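Local coordinates for type C neurotoxin (Clostridium botulinum, PDB 3PME), which probably attaches the botulinum C/D mosaic neurotoxin to nerve-cell membranes through its receptor-binding domain, with gangliosides and phosphatidylethanolamine as likely targets, at residues A[234-239]-A[270-275]; A[356-361]-A[403-408]; A[292-297]-A[340-345]; A[229-234]-A[285-290]. All blocks are in the same frame, centred on the assembly; numbering follows the deposited sequence.

Interaction 1: A[234-239]-A[270-275]. With SO4 (sulfate ion), chain C.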
# COMPACT_ATOMS: atom_id res chain seq x y z
N ASP A 234 -7.03 0.24 -16.79
CA ASP A 234 -6.13 -0.37 -17.79
C ASP A 234 -4.95 -1.22 -17.31
O ASP A 234 -4.51 -2.13 -18.01
CB ASP A 234 -5.61 0.68 -18.77
CG ASP A 234 -6.71 1.30 -19.56
OD1 ASP A 234 -7.02 0.77 -20.65
OD2 ASP A 234 -7.28 2.31 -19.09
N THR A 235 -4.42 -0.92 -16.14
CA THR A 235 -3.29 -1.67 -15.62
C THR A 235 -3.70 -3.12 -15.41
O THR A 235 -4.81 -3.41 -14.96
CB THR A 235 -2.79 -1.04 -14.29
OG1 THR A 235 -2.24 0.25 -14.57
CG2 THR A 235 -1.73 -1.90 -13.60
N GLU A 236 -2.80 -4.04 -15.71
CA GLU A 236 -3.08 -5.44 -15.45
C GLU A 236 -2.93 -5.74 -13.97
O GLU A 236 -1.95 -5.34 -13.34
CB GLU A 236 -2.18 -6.35 -16.29
CG GLU A 236 -2.56 -6.30 -17.76
CD GLU A 236 -1.80 -7.28 -18.63
OE1 GLU A 236 -1.01 -8.08 -18.08
OE2 GLU A 236 -2.01 -7.26 -19.86
N TYR A 237 -3.91 -6.44 -13.42
CA TYR A 237 -3.85 -6.88 -12.03
C TYR A 237 -4.18 -8.34 -11.90
O TYR A 237 -5.11 -8.82 -12.56
CB TYR A 237 -4.86 -6.12 -11.16
CG TYR A 237 -4.56 -4.65 -11.06
CD1 TYR A 237 -3.49 -4.20 -10.29
CD2 TYR A 237 -5.34 -3.72 -11.71
CE1 TYR A 237 -3.20 -2.83 -10.19
CE2 TYR A 237 -5.07 -2.37 -11.62
CZ TYR A 237 -4.00 -1.93 -10.86
OH TYR A 237 -3.75 -0.58 -10.79
N TYR A 238 -3.46 -9.05 -11.05
CA TYR A 238 -3.92 -10.36 -10.61
C TYR A 238 -4.91 -10.10 -9.50
O TYR A 238 -4.53 -9.70 -8.38
CB TYR A 238 -2.75 -11.23 -10.16
CG TYR A 238 -1.72 -11.41 -11.25
CD1 TYR A 238 -1.89 -12.39 -12.24
CD2 TYR A 238 -0.59 -10.60 -11.32
CE1 TYR A 238 -0.95 -12.55 -13.25
CE2 TYR A 238 0.35 -10.76 -12.33
CZ TYR A 238 0.16 -11.73 -13.29
OH TYR A 238 1.10 -11.88 -14.28
N MET A 239 -6.18 -10.27 -9.83
CA MET A 239 -7.25 -10.04 -8.88
C MET A 239 -7.37 -11.22 -7.93
O MET A 239 -7.50 -12.36 -8.37
CB MET A 239 -8.56 -9.81 -9.62
CG MET A 239 -9.75 -9.57 -8.73
SD MET A 239 -11.19 -9.21 -9.77
CE MET A 239 -12.44 -8.88 -8.52
N LYS A 270 -1.66 -16.14 -13.12
CA LYS A 270 -2.18 -16.24 -14.49
C LYS A 270 -3.45 -15.41 -14.66
O LYS A 270 -4.14 -15.08 -13.68
CB LYS A 270 -2.53 -17.70 -14.81
CG LYS A 270 -1.37 -18.66 -14.77
CD LYS A 270 -1.83 -20.06 -15.13
CE LYS A 270 -2.77 -20.01 -16.31
NZ LYS A 270 -2.78 -21.30 -17.06
N ASN A 271 -3.79 -15.14 -15.92
CA ASN A 271 -5.03 -14.45 -16.28
C ASN A 271 -5.28 -13.14 -15.53
O ASN A 271 -6.32 -12.95 -14.92
CB ASN A 271 -6.24 -15.37 -16.08
CG ASN A 271 -6.11 -16.69 -16.83
OD1 ASN A 271 -5.44 -16.77 -17.87
ND2 ASN A 271 -6.76 -17.72 -16.32
N PRO A 272 -4.34 -12.20 -15.62
CA PRO A 272 -4.62 -10.89 -15.03
C PRO A 272 -5.82 -10.24 -15.71
O PRO A 272 -6.09 -10.50 -16.89
CB PRO A 272 -3.34 -10.09 -15.31
CG PRO A 272 -2.76 -10.75 -16.53
CD PRO A 272 -3.07 -12.21 -16.37
N ILE A 273 -6.55 -9.45 -14.94
CA ILE A 273 -7.63 -8.64 -15.48
C ILE A 273 -7.18 -7.19 -15.68
O ILE A 273 -6.13 -6.77 -15.20
CB ILE A 273 -8.89 -8.73 -14.60
CG1 ILE A 273 -8.61 -8.33 -13.14
CG2 ILE A 273 -9.46 -10.15 -14.65
CD1 ILE A 273 -8.46 -6.83 -12.93
N THR A 274 -7.97 -6.42 -16.43
CA THR A 274 -7.84 -4.97 -16.43
C THR A 274 -9.19 -4.38 -16.05
O THR A 274 -10.23 -5.03 -16.19
CB THR A 274 -7.39 -4.41 -17.76
OG1 THR A 274 -8.34 -4.77 -18.76
CG2 THR A 274 -6.02 -4.97 -18.13
N ILE A 275 -9.18 -3.17 -15.51
CA ILE A 275 -10.40 -2.52 -15.07
C ILE A 275 -10.70 -1.37 -16.01
O ILE A 275 -9.81 -0.58 -16.35
CB ILE A 275 -10.29 -2.01 -13.61
CG1 ILE A 275 -9.85 -3.15 -12.69
CG2 ILE A 275 -11.62 -1.43 -13.14
CD1 ILE A 275 -9.51 -2.69 -11.27
S SO4 C . -6.57 -21.73 -17.32
O1 SO4 C . -6.40 -22.42 -16.04
O2 SO4 C . -6.56 -20.29 -17.15
O3 SO4 C . -5.46 -22.11 -18.20
O4 SO4 C . -7.84 -22.13 -17.93
O HOH W 1 -6.99 -1.92 -14.37
O HOH W 2 -7.01 -11.70 -12.30
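Pro272 lies alongside Tyr238, both side chains pointing the same way, so that the proline CB sits over one face of the phenol ring, displaced toward its rim. The CH-pi contact measures 4.2 Å from Pro272 CB to the centroid of the Tyr238 ring. Tyr238 has CG anti to its carbonyl carbon (chi1 -58°), which lays the ring beside 270-275; its hydroxyl bonds to His416 of the C-terminal histidine tag. Glu236 also runs alongside the proline, its extended chain pointing the same way, with OE1 3.5 Å from Pro272 CG, while Glu236 CG rests 3.7 Å from Thr274 CG2. Ile273 takes the crowded rotamer (chi1 56°), with CG1 between its backbone N and carbonyl carbon; this brings CG1 to 3.8 Å from Met239 CB and CD1 close to the CB of Tyr237.

The backbones join at one antiparallel hydrogen-bonded pair, Tyr237 with Ile273. Tyr237 N gives a nearly straight bond to Ile273 O, the return bond from Ile273 N to Tyr237 O is more bent (147°), and a third, from Asp234 N to Ile275 O at 2.9 Å, lies beyond the pair. Two waters also connect the backbones: water 1 links Thr235 O to Ile275 N, and water 2 sits between Met239 N and Asn271 O. Lys270 NZ and Asn271 ND2 hold a sulfate, probably from the crystallisation liquor, with Tyr248 and Tyr299 completing its grip. The single bridge joins the start of strand 238-241 to the start of strand 273-277 in the beta-trefoil that forms the C-terminal receptor-binding subdomain.

Interaction 2: A[356-361]-A[403-408]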
# COMPACT_ATOMS: atom_id res chain seq x y z
N SER A 356 -10.59 -3.79 -1.16
CA SER A 356 -11.82 -3.12 -1.53
C SER A 356 -12.98 -4.11 -1.60
O SER A 356 -12.78 -5.33 -1.63
CB SER A 356 -11.66 -2.37 -2.86
OG SER A 356 -11.12 -3.22 -3.85
N GLN A 357 -14.19 -3.57 -1.59
CA GLN A 357 -15.39 -4.37 -1.86
C GLN A 357 -16.00 -3.99 -3.21
O GLN A 357 -15.85 -2.86 -3.67
CB GLN A 357 -16.40 -4.20 -0.72
CG GLN A 357 -15.89 -4.82 0.58
CD GLN A 357 -16.71 -4.44 1.81
OE1 GLN A 357 -17.10 -3.29 1.99
NE2 GLN A 357 -16.95 -5.43 2.67
N ILE A 358 -16.66 -4.95 -3.84
CA ILE A 358 -17.16 -4.77 -5.19
C ILE A 358 -18.63 -5.12 -5.18
O ILE A 358 -19.02 -6.16 -4.64
CB ILE A 358 -16.40 -5.66 -6.18
CG1 ILE A 358 -14.91 -5.32 -6.19
CG2 ILE A 358 -16.98 -5.50 -7.59
CD1 ILE A 358 -14.05 -6.39 -6.81
N PHE A 359 -19.44 -4.24 -5.75
CA PHE A 359 -20.89 -4.36 -5.70
C PHE A 359 -21.48 -4.28 -7.08
O PHE A 359 -20.86 -3.75 -8.00
CB PHE A 359 -21.48 -3.23 -4.85
CG PHE A 359 -20.96 -3.19 -3.45
CD1 PHE A 359 -21.56 -3.94 -2.46
CD2 PHE A 359 -19.85 -2.43 -3.14
CE1 PHE A 359 -21.07 -3.91 -1.15
CE2 PHE A 359 -19.34 -2.41 -1.84
CZ PHE A 359 -19.96 -3.16 -0.85
N SER A 360 -22.69 -4.80 -7.21
CA SER A 360 -23.47 -4.61 -8.43
C SER A 360 -24.88 -4.20 -8.03
O SER A 360 -25.42 -4.68 -7.03
CB SER A 360 -23.53 -5.91 -9.23
OG SER A 360 -24.53 -5.83 -10.23
N SER A 361 -25.48 -3.32 -8.82
CA SER A 361 -26.87 -2.95 -8.59
C SER A 361 -27.74 -3.31 -9.79
O SER A 361 -28.82 -2.74 -9.98
CB SER A 361 -27.00 -1.47 -8.23
OG SER A 361 -26.31 -0.67 -9.16
N TRP A 403 -11.34 -7.77 -1.61
CA TRP A 403 -10.57 -8.05 -2.83
C TRP A 403 -9.32 -7.21 -2.92
O TRP A 403 -9.30 -6.05 -2.50
CB TRP A 403 -11.44 -7.80 -4.07
CG TRP A 403 -12.67 -8.64 -4.04
CD1 TRP A 403 -13.86 -8.32 -3.46
CD2 TRP A 403 -12.81 -9.97 -4.55
NE1 TRP A 403 -14.75 -9.37 -3.59
CE2 TRP A 403 -14.13 -10.39 -4.26
CE3 TRP A 403 -11.96 -10.84 -5.23
CZ2 TRP A 403 -14.60 -11.65 -4.62
CZ3 TRP A 403 -12.44 -12.09 -5.60
CH2 TRP A 403 -13.75 -12.48 -5.29
N LYS A 404 -8.26 -7.80 -3.48
CA LYS A 404 -7.01 -7.08 -3.69
C LYS A 404 -6.58 -7.26 -5.14
O LYS A 404 -7.03 -8.19 -5.82
CB LYS A 404 -5.91 -7.56 -2.74
CG LYS A 404 -6.19 -7.28 -1.27
CD LYS A 404 -4.99 -7.73 -0.45
CE LYS A 404 -5.08 -7.24 0.98
NZ LYS A 404 -3.82 -7.51 1.72
N PHE A 405 -5.73 -6.35 -5.59
CA PHE A 405 -5.33 -6.29 -6.99
C PHE A 405 -3.81 -6.20 -7.05
O PHE A 405 -3.21 -5.18 -6.69
CB PHE A 405 -5.99 -5.10 -7.67
CG PHE A 405 -7.49 -5.21 -7.72
CD1 PHE A 405 -8.11 -5.85 -8.78
CD2 PHE A 405 -8.28 -4.68 -6.70
CE1 PHE A 405 -9.49 -5.97 -8.82
CE2 PHE A 405 -9.66 -4.80 -6.74
CZ PHE A 405 -10.27 -5.44 -7.81
N ILE A 406 -3.18 -7.28 -7.52
CA ILE A 406 -1.72 -7.31 -7.49
C ILE A 406 -1.15 -6.86 -8.82
O ILE A 406 -1.29 -7.55 -9.82
CB ILE A 406 -1.18 -8.71 -7.17
CG1 ILE A 406 -1.79 -9.23 -5.86
CG2 ILE A 406 0.34 -8.67 -7.07
CD1 ILE A 406 -1.39 -10.67 -5.56
N SER A 407 -0.51 -5.70 -8.82
CA SER A 407 0.20 -5.22 -10.00
C SER A 407 1.62 -5.77 -10.03
O SER A 407 2.20 -6.10 -8.98
CB SER A 407 0.25 -3.70 -9.97
OG SER A 407 0.82 -3.27 -8.73
N ARG A 408 2.19 -5.87 -11.23
CA ARG A 408 3.61 -6.16 -11.35
C ARG A 408 4.35 -4.88 -11.00
O ARG A 408 4.35 -3.91 -11.75
CB ARG A 408 3.95 -6.66 -12.75
CG ARG A 408 3.26 -7.99 -13.04
CD ARG A 408 3.80 -8.63 -14.30
NE ARG A 408 5.13 -9.19 -14.09
CZ ARG A 408 5.40 -10.49 -14.06
NH1 ARG A 408 4.43 -11.38 -14.24
NH2 ARG A 408 6.64 -10.91 -13.87
O HOH W 3 -16.85 -7.29 -2.19
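Trp403 opens the strand 403-406 and pairs with Ser356 in the interior of the beta-trefoil subdomain, an antiparallel hydrogen-bonded pair and the single bridge between the two segments. Its backbone N bonds to Ser356 O at 2.8 Å, and its own carbonyl receives Ser356 N; both donors lie in the plane of the carbonyl they meet. The strands then diverge, their directions 109° apart, so the rest of the contact is made by side chains. With CG anti to the carbonyl carbon (chi1 -58°), the indole of Trp403 is crossed at about a right angle by Ile358, whose CD1 stands over the five-membered ring, 4.1 Å from its centroid. At the indole edge, water 3 accepts a bond from Ile358 N and a weak one from Trp403 NE1, whose main partner is Leu368 O.

Lys404 turns away from 356-361 and bonds through its backbone to Ile240 in the neighbouring strand. Phe405 brings its ring back, presenting only an edge: CZ reaches the same Ile358 methyl at 4.0 Å. That methyl therefore lies over an indole face and against a phenyl rim at once, and Met239 of strand 238-241 packs against all three side chains. Ser356 takes the crowded rotamer (chi1 50°), its hydroxyl between backbone N and carbonyl carbon, and this sets OG in the plane of the Phe405 ring, 3.6 Å from CE2.

Interaction 3: A[292-297]-A[340-345]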
# COMPACT_ATOMS: atom_id res chain seq x y z
N ASP A 292 -17.92 3.41 -11.06
CA ASP A 292 -18.55 2.32 -11.80
C ASP A 292 -17.54 1.78 -12.81
O ASP A 292 -16.99 2.53 -13.61
CB ASP A 292 -19.78 2.82 -12.57
CG ASP A 292 -21.06 2.80 -11.74
OD1 ASP A 292 -21.00 2.55 -10.52
OD2 ASP A 292 -22.15 3.02 -12.32
N ILE A 293 -17.34 0.47 -12.77
CA ILE A 293 -16.24 -0.16 -13.50
C ILE A 293 -16.69 -1.44 -14.18
O ILE A 293 -17.75 -1.99 -13.87
CB ILE A 293 -15.08 -0.49 -12.55
CG1 ILE A 293 -15.51 -1.54 -11.54
CG2 ILE A 293 -14.63 0.76 -11.84
CD1 ILE A 293 -14.36 -2.05 -10.65
N MET A 294 -15.89 -1.90 -15.15
CA MET A 294 -16.06 -3.21 -15.75
C MET A 294 -14.72 -3.93 -15.67
O MET A 294 -13.68 -3.29 -15.59
CB MET A 294 -16.51 -3.06 -17.20
CG MET A 294 -17.87 -2.39 -17.31
SD MET A 294 -18.26 -1.84 -18.97
CE MET A 294 -17.05 -0.53 -19.20
N PHE A 295 -14.75 -5.25 -15.67
CA PHE A 295 -13.52 -6.04 -15.65
C PHE A 295 -13.34 -6.72 -16.99
O PHE A 295 -14.27 -7.38 -17.47
CB PHE A 295 -13.59 -7.12 -14.56
CG PHE A 295 -13.74 -6.59 -13.17
CD1 PHE A 295 -12.64 -6.16 -12.45
CD2 PHE A 295 -14.99 -6.51 -12.58
CE1 PHE A 295 -12.77 -5.66 -11.17
CE2 PHE A 295 -15.14 -6.01 -11.28
CZ PHE A 295 -14.03 -5.59 -10.57
N HIS A 296 -12.17 -6.56 -17.60
CA HIS A 296 -11.86 -7.29 -18.83
C HIS A 296 -10.80 -8.35 -18.55
O HIS A 296 -9.99 -8.22 -17.64
CB HIS A 296 -11.39 -6.36 -19.94
CG HIS A 296 -12.50 -5.58 -20.58
ND1 HIS A 296 -12.38 -5.01 -21.82
CD2 HIS A 296 -13.75 -5.31 -20.15
CE1 HIS A 296 -13.51 -4.39 -22.13
NE2 HIS A 296 -14.36 -4.57 -21.14
N MET A 297 -10.82 -9.42 -19.34
CA MET A 297 -9.78 -10.43 -19.27
C MET A 297 -9.44 -10.87 -20.69
O MET A 297 -10.33 -11.21 -21.46
CB MET A 297 -10.23 -11.65 -18.46
CG MET A 297 -9.12 -12.71 -18.32
SD MET A 297 -9.65 -14.27 -17.57
CE MET A 297 -9.78 -13.80 -15.84
N ILE A 340 -25.24 -5.65 -16.86
CA ILE A 340 -24.98 -6.91 -16.17
C ILE A 340 -23.49 -7.07 -15.83
O ILE A 340 -23.12 -7.87 -14.97
CB ILE A 340 -25.50 -8.12 -17.00
CG1 ILE A 340 -25.45 -9.42 -16.19
CG2 ILE A 340 -24.71 -8.29 -18.28
CD1 ILE A 340 -26.52 -9.55 -15.13
N GLY A 341 -22.64 -6.28 -16.50
CA GLY A 341 -21.20 -6.31 -16.27
C GLY A 341 -20.65 -5.04 -15.66
O GLY A 341 -19.44 -4.80 -15.69
N ILE A 342 -21.52 -4.20 -15.10
CA ILE A 342 -21.05 -2.99 -14.44
C ILE A 342 -21.11 -3.19 -12.94
O ILE A 342 -22.11 -3.67 -12.40
CB ILE A 342 -21.88 -1.77 -14.88
CG1 ILE A 342 -21.60 -1.49 -16.36
CG2 ILE A 342 -21.52 -0.55 -14.04
CD1 ILE A 342 -22.50 -0.44 -17.00
N PHE A 343 -20.01 -2.83 -12.28
CA PHE A 343 -19.84 -2.99 -10.85
C PHE A 343 -19.43 -1.66 -10.23
O PHE A 343 -19.02 -0.74 -10.94
CB PHE A 343 -18.76 -4.06 -10.58
CG PHE A 343 -19.12 -5.42 -11.11
CD1 PHE A 343 -19.84 -6.32 -10.34
CD2 PHE A 343 -18.77 -5.78 -12.41
CE1 PHE A 343 -20.18 -7.58 -10.85
CE2 PHE A 343 -19.10 -7.02 -12.92
CZ PHE A 343 -19.81 -7.93 -12.15
N SER A 344 -19.54 -1.57 -8.91
CA SER A 344 -19.07 -0.40 -8.19
C SER A 344 -17.97 -0.87 -7.26
O SER A 344 -18.08 -1.94 -6.66
CB SER A 344 -20.20 0.21 -7.38
OG SER A 344 -19.81 1.47 -6.86
N ILE A 345 -16.91 -0.09 -7.13
CA ILE A 345 -15.82 -0.48 -6.23
C ILE A 345 -15.64 0.53 -5.10
O ILE A 345 -15.64 1.75 -5.33
CB ILE A 345 -14.52 -0.69 -7.03
CG1 ILE A 345 -13.41 -1.22 -6.13
CG2 ILE A 345 -14.11 0.60 -7.75
CD1 ILE A 345 -12.17 -1.69 -6.90
O HOH W 4 -17.26 -6.25 -16.31
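Two phenyl rings, Phe295 and Phe343, meet obliquely, with planes at 55° and centroids 5.6 Å apart. Phe343 CD2 comes at the edge of the Phe295 ring, 3.8 Å from Phe295 CE2. Around the Phe343 ring, Ile293 O and water 4 both lie near its plane, at the rim. Ile358, from the strand 356-360, touches both rings. Each phenylalanine has CG anti to its carbonyl carbon, and the two side chains cross at about a right angle.

Ile293 packs beside them on the same face of the sheet as Phe343. Its CG1 occupies the crowded position between backbone N and carbonyl carbon (chi1 65°), and the extended chain beyond it carries CD1 across Ile345, to 3.9 Å from Ile345 CB. On the opposite face Asp292 bends its carboxylate over Ile342 CG2 and toward Ser344 CB, with only loose contacts, while Met294 and Ile342 lie side by side.

The backbone pairing is short. Ile293 N bonds to Phe343 O at 2.8 Å and Phe343 N to Ile293 O at 2.9 Å, both nearly straight; Asp292 and Ser344 form the adjacent non-hydrogen-bonded pair. Ahead of Phe343, at Gly341, the two chains draw apart, and water 4 bridges them, accepting from Phe295 N and donating to Gly341 O. Met294 CG closes on that same carbonyl at 3.3 Å. The steep 113° between the strand directions, with Ile293 and Phe343 on one face and Asp292 and Ser344 on the other, is consistent with strands of a beta-trefoil's curled antiparallel sheet.

Interaction 4: A[229-234]-A[285-290]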
# COMPACT_ATOMS: atom_id res chain seq x y z
N ASN A 229 -0.28 1.28 -3.71
CA ASN A 229 -0.23 2.27 -4.79
C ASN A 229 -1.66 2.58 -5.24
O ASN A 229 -2.56 1.76 -5.06
CB ASN A 229 0.49 1.72 -6.02
CG ASN A 229 1.86 1.15 -5.73
OD1 ASN A 229 2.66 1.75 -5.00
ND2 ASN A 229 2.16 -0.00 -6.32
N PRO A 230 -1.88 3.75 -5.87
CA PRO A 230 -3.20 3.99 -6.46
C PRO A 230 -3.55 2.93 -7.50
O PRO A 230 -2.70 2.59 -8.35
CB PRO A 230 -3.05 5.36 -7.12
CG PRO A 230 -1.99 6.04 -6.25
CD PRO A 230 -1.01 4.93 -5.97
N LEU A 231 -4.78 2.44 -7.44
CA LEU A 231 -5.32 1.52 -8.44
C LEU A 231 -5.64 2.35 -9.68
O LEU A 231 -6.10 3.49 -9.55
CB LEU A 231 -6.57 0.84 -7.89
CG LEU A 231 -6.98 -0.45 -8.61
CD1 LEU A 231 -6.05 -1.60 -8.20
CD2 LEU A 231 -8.42 -0.79 -8.28
N LYS A 232 -5.37 1.80 -10.86
CA LYS A 232 -5.56 2.54 -12.10
C LYS A 232 -6.35 1.74 -13.11
O LYS A 232 -6.25 0.53 -13.19
CB LYS A 232 -4.22 2.90 -12.73
CG LYS A 232 -3.34 3.83 -11.88
CD LYS A 232 -1.93 3.95 -12.45
CE LYS A 232 -1.16 2.64 -12.29
NZ LYS A 232 0.28 2.77 -12.69
N PHE A 233 -7.12 2.46 -13.92
CA PHE A 233 -7.74 1.83 -15.08
C PHE A 233 -6.68 1.29 -16.04
O PHE A 233 -5.57 1.81 -16.09
CB PHE A 233 -8.66 2.83 -15.76
CG PHE A 233 -9.86 3.19 -14.94
CD1 PHE A 233 -10.87 2.26 -14.72
CD2 PHE A 233 -9.97 4.44 -14.37
CE1 PHE A 233 -11.97 2.59 -13.95
CE2 PHE A 233 -11.07 4.78 -13.60
CZ PHE A 233 -12.07 3.86 -13.38
N ASP A 234 -7.03 0.24 -16.79
CA ASP A 234 -6.13 -0.37 -17.79
C ASP A 234 -4.95 -1.22 -17.31
O ASP A 234 -4.51 -2.13 -18.01
CB ASP A 234 -5.61 0.68 -18.77
CG ASP A 234 -6.71 1.30 -19.56
OD1 ASP A 234 -7.02 0.77 -20.65
OD2 ASP A 234 -7.28 2.31 -19.09
N SER A 285 -6.08 6.36 -15.58
CA SER A 285 -6.44 7.28 -14.49
C SER A 285 -6.72 6.52 -13.19
O SER A 285 -6.97 5.31 -13.20
CB SER A 285 -7.62 8.19 -14.87
OG SER A 285 -8.82 7.46 -15.00
N ARG A 286 -6.65 7.23 -12.07
CA ARG A 286 -6.89 6.59 -10.77
C ARG A 286 -8.33 6.14 -10.62
O ARG A 286 -9.26 6.84 -11.04
CB ARG A 286 -6.51 7.53 -9.62
CG ARG A 286 -5.03 7.82 -9.54
CD ARG A 286 -4.75 8.85 -8.47
NE ARG A 286 -3.32 8.95 -8.18
CZ ARG A 286 -2.81 9.66 -7.18
NH1 ARG A 286 -3.60 10.36 -6.39
NH2 ARG A 286 -1.49 9.68 -6.98
N ILE A 287 -8.50 4.97 -10.01
CA ILE A 287 -9.82 4.45 -9.70
C ILE A 287 -10.24 4.93 -8.31
O ILE A 287 -9.52 4.73 -7.33
CB ILE A 287 -9.84 2.93 -9.77
CG1 ILE A 287 -9.48 2.49 -11.19
CG2 ILE A 287 -11.22 2.41 -9.39
CD1 ILE A 287 -9.38 0.97 -11.38
N LEU A 288 -11.38 5.60 -8.25
CA LEU A 288 -11.83 6.23 -7.02
C LEU A 288 -12.94 5.46 -6.34
O LEU A 288 -13.71 4.74 -6.96
CB LEU A 288 -12.31 7.66 -7.30
CG LEU A 288 -11.28 8.57 -7.97
CD1 LEU A 288 -11.82 10.00 -8.05
CD2 LEU A 288 -9.94 8.54 -7.24
N ASN A 289 -13.02 5.64 -5.03
CA ASN A 289 -14.12 5.14 -4.25
C ASN A 289 -15.49 5.45 -4.86
O ASN A 289 -15.83 6.61 -5.09
CB ASN A 289 -13.99 5.74 -2.84
CG ASN A 289 -15.04 5.25 -1.89
OD1 ASN A 289 -15.27 4.05 -1.76
ND2 ASN A 289 -15.71 6.19 -1.23
N GLY A 290 -16.26 4.40 -5.14
CA GLY A 290 -17.58 4.53 -5.74
C GLY A 290 -17.64 4.52 -7.27
O GLY A 290 -18.73 4.58 -7.84
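CG lies anti to the carbonyl carbon in Phe233 (chi1 -68°), as CG1 does in Ile287 (chi1 -61°), and these torsions bring the phenyl ring and the isoleucine arm together. Ile287 CG1 stands squarely over the centre of the Phe233 ring, a CH-pi contact of 3.5 Å to the centroid and only 4° off the normal. Because chi2 of Ile287 is extended, CD1 runs on past the ring to Leu231, 3.7 Å from Leu231 CD2; Leu231 CG is anti to its own N. At the ring's edge sits Ser285 OG, 3.3 Å from Phe233 CD2, while the hydroxyl's polar partner is Asn282 O.

Two backbone bonds tie the loops on either side of the Lys232-Arg286 bridge. Phe233 N reaches Ser285 O nearly along the carbonyl axis, whereas Ile287 N approaches Leu231 O at 2.9 Å from above the carbonyl plane. Farther out, the extended Arg286 chain lies beside Pro230, whose CG rests on one face of the guanidinium, 3.7 Å from Arg286 NE.

Neither segment has regular secondary structure. The loop 229-234 leads from helix 207-218 toward strand 238-241. The other loop, 285-290, lies between strands 273-277 and 292-299. Leu231, Phe233 and Ile287 all press on Ile275 of strand 273-277, and Leu231 and Ile287 also reach Ile345 of strand 343-347.

In the fold
All four contacts belong to the C-terminal, trefoil-type subdomain, and their centres lie about 10 to 13 Å apart. Interactions 1 and 2 are joined by strands 238-241 and 403-406, where Tyr238 O probably bonds to Ile406 N, and by Met239 CE, 3.4 Å from Ile358 CD1. Strands 273-277 and 292-299 carry interaction 1 into interaction 3, and strands 343-347 and 356-360 carry interaction 3 into interaction 2, with Phe359 O 2.7 Å from Ser344 N. Interaction 4 shares Asp234 with interaction 1 and meets interaction 3 where Gly290 N approaches Ile345 O. The sulfate touches interaction 1 alone among the four.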